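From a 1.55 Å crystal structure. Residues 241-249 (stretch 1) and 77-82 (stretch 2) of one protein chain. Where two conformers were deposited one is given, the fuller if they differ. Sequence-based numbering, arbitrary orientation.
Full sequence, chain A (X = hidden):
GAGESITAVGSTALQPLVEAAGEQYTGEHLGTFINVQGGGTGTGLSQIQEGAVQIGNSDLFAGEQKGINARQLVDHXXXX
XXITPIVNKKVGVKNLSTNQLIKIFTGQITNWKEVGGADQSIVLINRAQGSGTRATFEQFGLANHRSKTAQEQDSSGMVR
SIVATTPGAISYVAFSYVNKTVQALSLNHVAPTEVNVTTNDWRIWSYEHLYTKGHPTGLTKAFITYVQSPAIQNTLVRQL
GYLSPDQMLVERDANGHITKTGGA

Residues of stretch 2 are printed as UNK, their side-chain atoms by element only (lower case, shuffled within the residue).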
ATOM      1  N   GLY A 241       2.974 -11.296   1.205  1.00 30.89           N
ATOM      2  CA  GLY A 241       1.987 -10.867   0.246  1.00 32.28           C
ATOM      3  C   GLY A 241       2.449  -9.888  -0.806  1.00 31.76           C
ATOM      4  O   GLY A 241       1.686  -9.577  -1.706  1.00 36.43           O
ATOM      5  N   TYR A 242       3.706  -9.446  -0.728  1.00 21.69           N
ATOM      6  CA  TYR A 242       4.250  -8.519  -1.687  1.00 20.77           C
ATOM      7  C   TYR A 242       4.867  -9.278  -2.849  1.00 20.87           C
ATOM      8  O   TYR A 242       5.072 -10.507  -2.773  1.00 21.82           O
ATOM      9  CB  TYR A 242       5.375  -7.691  -1.028  1.00 18.47           C
ATOM     10  CG  TYR A 242       4.973  -6.926   0.201  1.00 18.18           C
ATOM     11  CD1 TYR A 242       4.999  -7.524   1.459  1.00 19.20           C
ATOM     12  CD2 TYR A 242       4.592  -5.599   0.120  1.00 17.16           C
ATOM     13  CE1 TYR A 242       4.642  -6.837   2.596  1.00 20.47           C
ATOM     14  CE2 TYR A 242       4.248  -4.901   1.250  1.00 17.44           C
ATOM     15  CZ  TYR A 242       4.288  -5.499   2.496  1.00 18.76           C
ATOM     16  OH  TYR A 242       3.959  -4.835   3.639  1.00 20.29           O
ATOM     17  N   LEU A 243       5.194  -8.545  -3.900  1.00 19.56           N
ATOM     18  CA  LEU A 243       5.963  -9.064  -5.023  1.00 19.38           C
ATOM     19  C   LEU A 243       7.375  -8.517  -4.938  1.00 19.38           C
ATOM     20  O   LEU A 243       7.602  -7.339  -4.649  1.00 18.90           O
ATOM     21  CB  LEU A 243       5.313  -8.675  -6.364  1.00 19.80           C
ATOM     22  CG  LEU A 243       3.997  -9.344  -6.699  1.00 24.54           C
ATOM     23  CD1 LEU A 243       2.830  -8.740  -5.946  1.00 23.94           C
ATOM     24  CD2 LEU A 243       3.697  -9.240  -8.165  1.00 26.34           C
ATOM     25  N   SER A 244       8.374  -9.397  -5.127  1.00 19.21           N
ATOM     26  CA  SER A 244       9.724  -8.936  -5.372  0.60 20.62           C
ATOM     27  C   SER A 244       9.716  -8.254  -6.739  1.00 19.64           C
ATOM     28  O   SER A 244       9.094  -8.757  -7.665  1.00 19.26           O
ATOM     29  CB  SER A 244      10.717 -10.101  -5.382  0.60 21.97           C
ATOM     30  OG  SER A 244      11.970  -9.602  -5.799  0.60 23.72           O
ATOM     31  N   PRO A 245      10.425  -7.125  -6.900  1.00 20.47           N
ATOM     32  CA  PRO A 245      10.373  -6.460  -8.211  1.00 20.95           C
ATOM     33  C   PRO A 245      10.793  -7.308  -9.421  1.00 21.12           C
ATOM     34  O   PRO A 245      10.243  -7.120 -10.498  1.00 21.98           O
ATOM     35  CB  PRO A 245      11.286  -5.228  -7.991  1.00 22.20           C
ATOM     36  CG  PRO A 245      11.127  -4.946  -6.534  1.00 21.91           C
ATOM     37  CD  PRO A 245      11.216  -6.316  -5.943  1.00 21.99           C
ATOM     38  N   ASP A 246      11.694  -8.272  -9.238  1.00 22.44           N
ATOM     39  CA  ASP A 246      12.082  -9.190 -10.311  1.00 24.23           C
ATOM     40  C   ASP A 246      10.960 -10.122 -10.799  1.00 24.38           C
ATOM     41  O   ASP A 246      11.128 -10.762 -11.815  1.00 26.12           O
ATOM     42  CB  ASP A 246      13.204 -10.107  -9.824  1.00 30.04           C
ATOM     43  CG  ASP A 246      12.715 -11.063  -8.746  1.00 33.50           C
ATOM     44  OD1 ASP A 246      12.610 -10.617  -7.588  1.00 47.69           O
ATOM     45  OD2 ASP A 246      12.414 -12.243  -9.048  1.00 50.60           O
ATOM     46  N   GLN A 247       9.860 -10.234 -10.052  1.00 21.99           N
ATOM     47  CA  GLN A 247       8.702 -11.007 -10.513  1.00 22.31           C
ATOM     48  C   GLN A 247       7.871 -10.231 -11.541  1.00 21.21           C
ATOM     49  O   GLN A 247       7.083 -10.821 -12.287  1.00 23.91           O
ATOM     50  CB  GLN A 247       7.812 -11.313  -9.319  1.00 24.15           C
ATOM     51  CG  GLN A 247       8.399 -12.263  -8.305  1.00 25.98           C
ATOM     52  CD  GLN A 247       7.392 -12.548  -7.218  1.00 32.78           C
ATOM     53  OE1 GLN A 247       7.491 -12.030  -6.129  1.00 25.48           O
ATOM     54  NE2 GLN A 247       6.367 -13.335  -7.544  1.00 41.93           N
HETATM   55  N   MSE A 248       8.013  -8.903 -11.582  1.00 22.32           N
HETATM   56  CA  MSE A 248       7.213  -8.072 -12.483  1.00 22.41           C
HETATM   57  C   MSE A 248       7.521  -8.346 -13.939  1.00 24.14           C
HETATM   58  O   MSE A 248       8.688  -8.489 -14.325  1.00 24.10           O
HETATM   59  CB  MSE A 248       7.404  -6.566 -12.159  1.00 25.02           C
HETATM   60  CG  MSE A 248       6.865  -6.100 -10.775  1.00 17.93           C
HETATM   61 SE   MSE A 248       5.071  -6.595 -10.337  0.75 16.67          SE
HETATM   62  CE  MSE A 248       4.285  -5.327 -11.323  1.00 16.08           C
ATOM     63  N   LEU A 249       6.465  -8.446 -14.734  1.00 22.92           N
ATOM     64  CA  LEU A 249       6.556  -8.661 -16.173  1.00 21.93           C
ATOM     65  C   LEU A 249       6.229  -7.378 -16.913  1.00 26.65           C
ATOM     66  O   LEU A 249       6.122  -7.375 -18.153  1.00 30.17           O
ATOM     67  CB  LEU A 249       5.628  -9.807 -16.593  1.00 23.70           C
ATOM     68  CG  LEU A 249       6.022 -11.178 -16.034  1.00 24.87           C
ATOM     69  CD1 LEU A 249       4.961 -12.193 -16.421  1.00 30.77           C
ATOM     70  CD2 LEU A 249       7.361 -11.702 -16.536  1.00 27.22           C
ATOM     71  N   UNK A  77      13.923   1.048  -3.967  1.00 16.80           N
ATOM     72  CA  UNK A  77      12.717   0.230  -4.146  1.00 16.23           C
ATOM     73  C   UNK A  77      12.952  -1.189  -3.661  1.00 16.98           C
ATOM     74  O   UNK A  77      14.032  -1.754  -3.911  1.00 17.93           O
ATOM     75  c   UNK A  77      11.408   1.538  -5.882  1.00 19.79           C
ATOM     76  n   UNK A  77      12.533   2.357 -10.438  1.00 20.16           N
ATOM     77  c   UNK A  77      10.855   1.552  -7.293  1.00 19.49           C
ATOM     78  c   UNK A  77      11.603   1.969  -9.588  1.00 19.54           C
ATOM     79  n   UNK A  77      10.406   1.605 -10.035  1.00 21.02           N
ATOM     80  n   UNK A  77      11.865   1.923  -8.293  1.00 20.01           N
ATOM     81  c   UNK A  77      12.207   0.286  -5.585  1.00 16.35           C
ATOM     82  N   UNK A  78      11.967  -1.773  -2.967  1.00 16.39           N
ATOM     83  CA  UNK A  78      12.151  -3.046  -2.278  1.00 14.85           C
ATOM     84  C   UNK A  78      11.087  -4.079  -2.582  1.00 17.01           C
ATOM     85  O   UNK A  78      11.247  -5.243  -2.264  1.00 19.58           O
ATOM     86  c   UNK A  78      13.414  -1.851  -0.430  1.00 16.47           C
ATOM     87  c   UNK A  78      10.952  -2.318  -0.116  1.00 16.15           C
ATOM     88  c   UNK A  78      12.262  -2.806  -0.754  1.00 14.31           C
ATOM     89  N   UNK A  79       9.995  -3.657  -3.214  1.00 17.60           N
ATOM     90  CA  UNK A  79       8.849  -4.557  -3.386  1.00 16.48           C
ATOM     91  C   UNK A  79       7.815  -3.844  -4.247  1.00 16.87           C
ATOM     92  O   UNK A  79       7.924  -2.633  -4.494  1.00 17.02           O
ATOM     93  c   UNK A  79       8.243  -4.908  -2.029  1.00 18.30           C
ATOM     94  N   UNK A  80       6.858  -4.625  -4.735  1.00 16.99           N
ATOM     95  CA  UNK A  80       5.597  -4.108  -5.294  1.00 17.12           C
ATOM     96  C   UNK A  80       4.501  -4.597  -4.345  1.00 15.10           C
ATOM     97  O   UNK A  80       4.539  -5.734  -3.826  1.00 17.71           O
ATOM     98  c   UNK A  80       5.366  -4.591  -6.737  1.00 18.80           C
ATOM     99  c   UNK A  80       3.902  -4.398  -7.155  1.00 18.65           C
ATOM    100  c   UNK A  80       6.385  -3.914  -7.665  1.00 18.78           C
ATOM    101  N   UNK A  81       3.534  -3.742  -4.065  1.00 15.92           N
ATOM    102  CA  UNK A  81       2.339  -4.088  -3.264  1.00 19.98           C
ATOM    103  C   UNK A  81       1.075  -3.919  -4.113  1.00 18.57           C
ATOM    104  O   UNK A  81       0.900  -2.894  -4.789  1.00 17.30           O
ATOM    105  c   UNK A  81       2.286  -3.250  -1.969  1.00 21.20           C
ATOM    106  c   UNK A  81       2.003  -1.765  -2.281  1.00 22.28           C
ATOM    107  c   UNK A  81       1.319  -3.858  -0.966  1.00 25.65           C
ATOM    108  N   UNK A  82       0.216  -4.934  -4.086  1.00 18.28           N
ATOM    109  CA  UNK A  82      -1.109  -4.856  -4.660  1.00 19.21           C
ATOM    110  C   UNK A  82      -2.076  -4.210  -3.689  1.00 18.47           C
ATOM    111  O   UNK A  82      -1.914  -4.317  -2.455  1.00 17.46           O
TER
HETATM  112  O   HOH W   1       0.859  -7.055  -2.051  1.00 26.10           O

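Position 77 carries seven side-chain atoms. Three carbons run in a chain to a nitrogen, and that nitrogen joins a carbon bearing two more nitrogens. This is a guanidinium group, so the residue is Arg77. Its side chain is exposed. Arg77 CB, its closest side-chain atom, stays 5.4 Å from Pro245 CG.

Position 78 has three side-chain carbons, one of them carrying the other two. The branch at CB and the absence of any further atom identify valine. The CA-to-CB bond points away from stretch 1, so the contact is made by the backbone: Val78 O lies 3.8 Å from Pro245 CD.

Position 79 has a single side-chain carbon, which packs on Tyr242 CB. The residue is alanine, with Ala79 CB 4.1 Å from Tyr242 CB. Its backbone is also engaged. Ala79 CA approaches Leu243 O at 3.3 Å in a CA-H...O contact, and Ala79 N sits 3.7 Å from Pro245 CG. The proline ring offers that nitrogen no acceptor, and Ala79 N is left buried without a partner.

Position 80 again shows three carbons branched at CB. Its CB is 4.1 Å from Leu243 CB, and both outer carbons lie near the Met248 side chain. The residue is Val80. Val80 CG2 is 3.8 Å from Met248 CG, and Val80 CG1 is 4.0 Å from Met248 SE; Met248 is present as selenomethionine. Of the six positions, this one has the largest area covered by stretch 1.

Position 81 has the same three-carbon branched pattern, and one outer carbon meets the Tyr242 ring obliquely. It is also valine. Val81 CG2 is 3.8 Å from Tyr242 CE2.

Position 82 has no side-chain atoms and is glycine. A water links its backbone to stretch 1: Gly82 N donates to the water oxygen at 3.0 Å, and the water donates to Gly241 O at 2.7 Å.

The contact centres on one antiparallel bridge between Leu243 and Val80. Val80 N donates to Leu243 O at 2.8 Å, and Leu243 N donates to Val80 O at 2.9 Å. Both bonds are nearly straight. The pairing is a single bridge; beyond it, stretch 1 enters a 3-10 segment at Pro245. That turn is held by backbone bonds from Gln247 N to Ser244 O, 2.9 Å, and from Met248 N to Pro245 O, 3.1 Å. It brings Met248 back toward the strand, where it packs on Val80. Apolar contacts from Tyr242, Leu243 and Met248 accompany the two backbone hydrogen bonds.

Stretch 2, residues 77-82: RVAVVG
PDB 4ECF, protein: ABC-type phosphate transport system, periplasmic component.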